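Local coordinates for AT5G66160 protein (Arabidopsis thaliana, PDB 7BVW) that probably sorts proteins to the protein storage vacuole as a membrane receptor, its zinc-binding RING-H2 domain acting as an E3 ubiquitin ligase in post-Golgi trafficking, at residues 49-54 / 69-74. Residues are numbered along the deposited sequence; the frame is centred on the assembly and turned at random.
With ZN (zinc ion), chain D; ZN (zinc ion), chain C.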
loop_
_atom_site.group_PDB
_atom_site.type_symbol
_atom_site.label_atom_id
_atom_site.label_comp_id
_atom_site.label_asym_id
_atom_site.label_seq_id
_atom_site.Cartn_x
_atom_site.Cartn_y
_atom_site.Cartn_z
ATOM N N CYS A 49 -8.287 3.981 -0.158
ATOM C CA CYS A 49 -9.308 3.260 -0.907
ATOM C C CYS A 49 -9.593 1.877 -0.338
ATOM O O CYS A 49 -10.407 1.148 -0.919
ATOM C CB CYS A 49 -8.888 3.141 -2.371
ATOM S SG CYS A 49 -7.225 2.477 -2.579
ATOM N N GLN A 50 -8.933 1.508 0.768
ATOM C CA GLN A 50 -9.131 0.271 1.529
ATOM C C GLN A 50 -8.422 -0.933 0.919
ATOM O O GLN A 50 -8.788 -2.076 1.212
ATOM C CB GLN A 50 -10.616 -0.065 1.727
ATOM C CG GLN A 50 -11.418 1.023 2.427
ATOM C CD GLN A 50 -10.831 1.404 3.768
ATOM O OE1 GLN A 50 -10.934 0.658 4.741
ATOM N NE2 GLN A 50 -10.201 2.572 3.825
ATOM N N HIS A 51 -7.404 -0.719 0.089
ATOM C CA HIS A 51 -6.567 -1.800 -0.421
ATOM C C HIS A 51 -5.219 -1.780 0.285
ATOM O O HIS A 51 -4.619 -0.716 0.466
ATOM C CB HIS A 51 -6.361 -1.683 -1.933
ATOM C CG HIS A 51 -7.620 -1.834 -2.727
ATOM N ND1 HIS A 51 -8.146 -0.812 -3.487
ATOM C CD2 HIS A 51 -8.463 -2.883 -2.876
ATOM C CE1 HIS A 51 -9.253 -1.226 -4.076
ATOM N NE2 HIS A 51 -9.468 -2.480 -3.720
ATOM N N ALA A 52 -4.748 -2.960 0.678
ATOM C CA ALA A 52 -3.494 -3.096 1.400
ATOM C C ALA A 52 -2.463 -3.828 0.551
ATOM O O ALA A 52 -2.798 -4.619 -0.335
ATOM C CB ALA A 52 -3.700 -3.833 2.727
ATOM N N PHE A 53 -1.194 -3.545 0.834
ATOM C CA PHE A 53 -0.092 -4.135 0.090
ATOM C C PHE A 53 1.074 -4.373 1.033
ATOM O O PHE A 53 1.094 -3.877 2.162
ATOM C CB PHE A 53 0.368 -3.232 -1.064
ATOM C CG PHE A 53 -0.742 -2.762 -1.960
ATOM C CD1 PHE A 53 -1.466 -1.622 -1.652
ATOM C CD2 PHE A 53 -1.046 -3.447 -3.123
ATOM C CE1 PHE A 53 -2.484 -1.186 -2.478
ATOM C CE2 PHE A 53 -2.062 -3.013 -3.952
ATOM C CZ PHE A 53 -2.782 -1.880 -3.630
ATOM N N HIS A 54 2.053 -5.137 0.554
ATOM C CA HIS A 54 3.373 -5.120 1.166
ATOM C C HIS A 54 3.861 -3.680 1.257
ATOM O O HIS A 54 3.740 -2.913 0.297
ATOM C CB HIS A 54 4.356 -5.962 0.342
ATOM C CG HIS A 54 4.254 -7.436 0.584
ATOM N ND1 HIS A 54 4.331 -8.364 -0.432
ATOM C CD2 HIS A 54 4.104 -8.142 1.729
ATOM C CE1 HIS A 54 4.221 -9.579 0.076
ATOM N NE2 HIS A 54 4.081 -9.472 1.386
ATOM N N CYS A 69 -3.704 4.169 -6.529
ATOM C CA CYS A 69 -3.719 2.771 -6.120
ATOM C C CYS A 69 -3.567 1.874 -7.345
ATOM O O CYS A 69 -4.310 2.027 -8.317
ATOM C CB CYS A 69 -5.022 2.451 -5.391
ATOM S SG CYS A 69 -5.267 0.690 -5.073
ATOM N N PRO A 70 -2.614 0.928 -7.340
ATOM C CA PRO A 70 -2.434 0.058 -8.514
ATOM C C PRO A 70 -3.554 -0.953 -8.726
ATOM O O PRO A 70 -3.517 -1.686 -9.723
ATOM C CB PRO A 70 -1.104 -0.649 -8.214
ATOM C CG PRO A 70 -0.982 -0.607 -6.729
ATOM C CD PRO A 70 -1.606 0.685 -6.299
ATOM N N VAL A 71 -4.551 -1.019 -7.841
ATOM C CA VAL A 71 -5.651 -1.966 -7.997
ATOM C C VAL A 71 -6.878 -1.251 -8.548
ATOM O O VAL A 71 -7.429 -1.651 -9.580
ATOM C CB VAL A 71 -5.976 -2.665 -6.667
ATOM C CG1 VAL A 71 -7.207 -3.548 -6.825
ATOM C CG2 VAL A 71 -4.780 -3.478 -6.193
ATOM N N CYS A 72 -7.317 -0.192 -7.867
ATOM C CA CYS A 72 -8.536 0.513 -8.238
ATOM C C CYS A 72 -8.277 1.890 -8.837
ATOM O O CYS A 72 -9.238 2.581 -9.197
ATOM C CB CYS A 72 -9.461 0.646 -7.023
ATOM S SG CYS A 72 -8.919 1.843 -5.787
ATOM N N LYS A 73 -7.013 2.306 -8.944
ATOM C CA LYS A 73 -6.612 3.561 -9.584
ATOM C C LYS A 73 -7.168 4.793 -8.874
ATOM O O LYS A 73 -7.283 5.863 -9.482
ATOM C CB LYS A 73 -6.999 3.578 -11.069
ATOM C CG LYS A 73 -6.179 2.612 -11.920
ATOM N N HIS A 74 -7.506 4.669 -7.594
ATOM C CA HIS A 74 -7.882 5.830 -6.798
ATOM C C HIS A 74 -6.706 6.793 -6.702
ATOM O O HIS A 74 -5.644 6.440 -6.185
ATOM C CB HIS A 74 -8.331 5.390 -5.405
ATOM C CG HIS A 74 -8.358 6.497 -4.397
ATOM N ND1 HIS A 74 -9.447 7.324 -4.227
ATOM C CD2 HIS A 74 -7.427 6.912 -3.505
ATOM C CE1 HIS A 74 -9.186 8.199 -3.271
ATOM N NE2 HIS A 74 -7.967 7.971 -2.818
HETATM ZN ZN ZN D . -7.434 0.926 -4.241
HETATM ZN ZN ZN C . 4.132 -7.322 -2.450
#
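Cys49 and His51 meet Cys69 and Cys72 around a shared zinc ion, which ties the two segments together. Three sulfurs bind the metal, Cys69 SG at 2.3 Å, while His51 gives the nitrogen nearer its backbone, ND1, at 2.0 Å. Cysteine thiolates and a histidine imidazole suit zinc, a borderline metal ion that binds both sulfur and nitrogen well and readily takes four ligands in a tetrahedron. With its SG anti to the backbone N (chi1 171°), Cys69 points its sulfur at the metal and also receives backbone N-H groups: Val71 N lies 3.3 Å from Cys69 SG, and Cys72 N gives a longer but nearly straight bond (173°). These bonds probably temper the thiolate's negative charge and fix the turn of the CxxC knuckle.

This is one of two zinc sites in the cross-brace of a RING-H2 finger, where ligand pairs alternate along the chain; His54, at the end of strand 52-54, serves the other with Cys31, Cys34 and Cys57.

Beside the metal site, apolar side chains continue the contact. The branched Val71 divides its methyls: CG1 sits over one face of the His51 ring, 4.1 Å from its centroid, as a CH-pi contact, and CG2 reaches the Phe53 edge, 3.6 Å from Phe53 CE2. The compact Pro70 ring meets Phe53 tip to tip, Pro70 CG to Phe53 CZ at 3.8 Å. Cys69 SG lies at the Phe53 ring edge, near its plane, a sulfur-aromatic contact; a wide phenyl can touch all three at once. An alanine at Phe53 would probably open a gap beside Pro70 and Val71 and leave Cys69 SG without its aromatic neighbour. Ile33 and Leu47, from loops, and Ile58, from helix 55-65, also pack against Phe53.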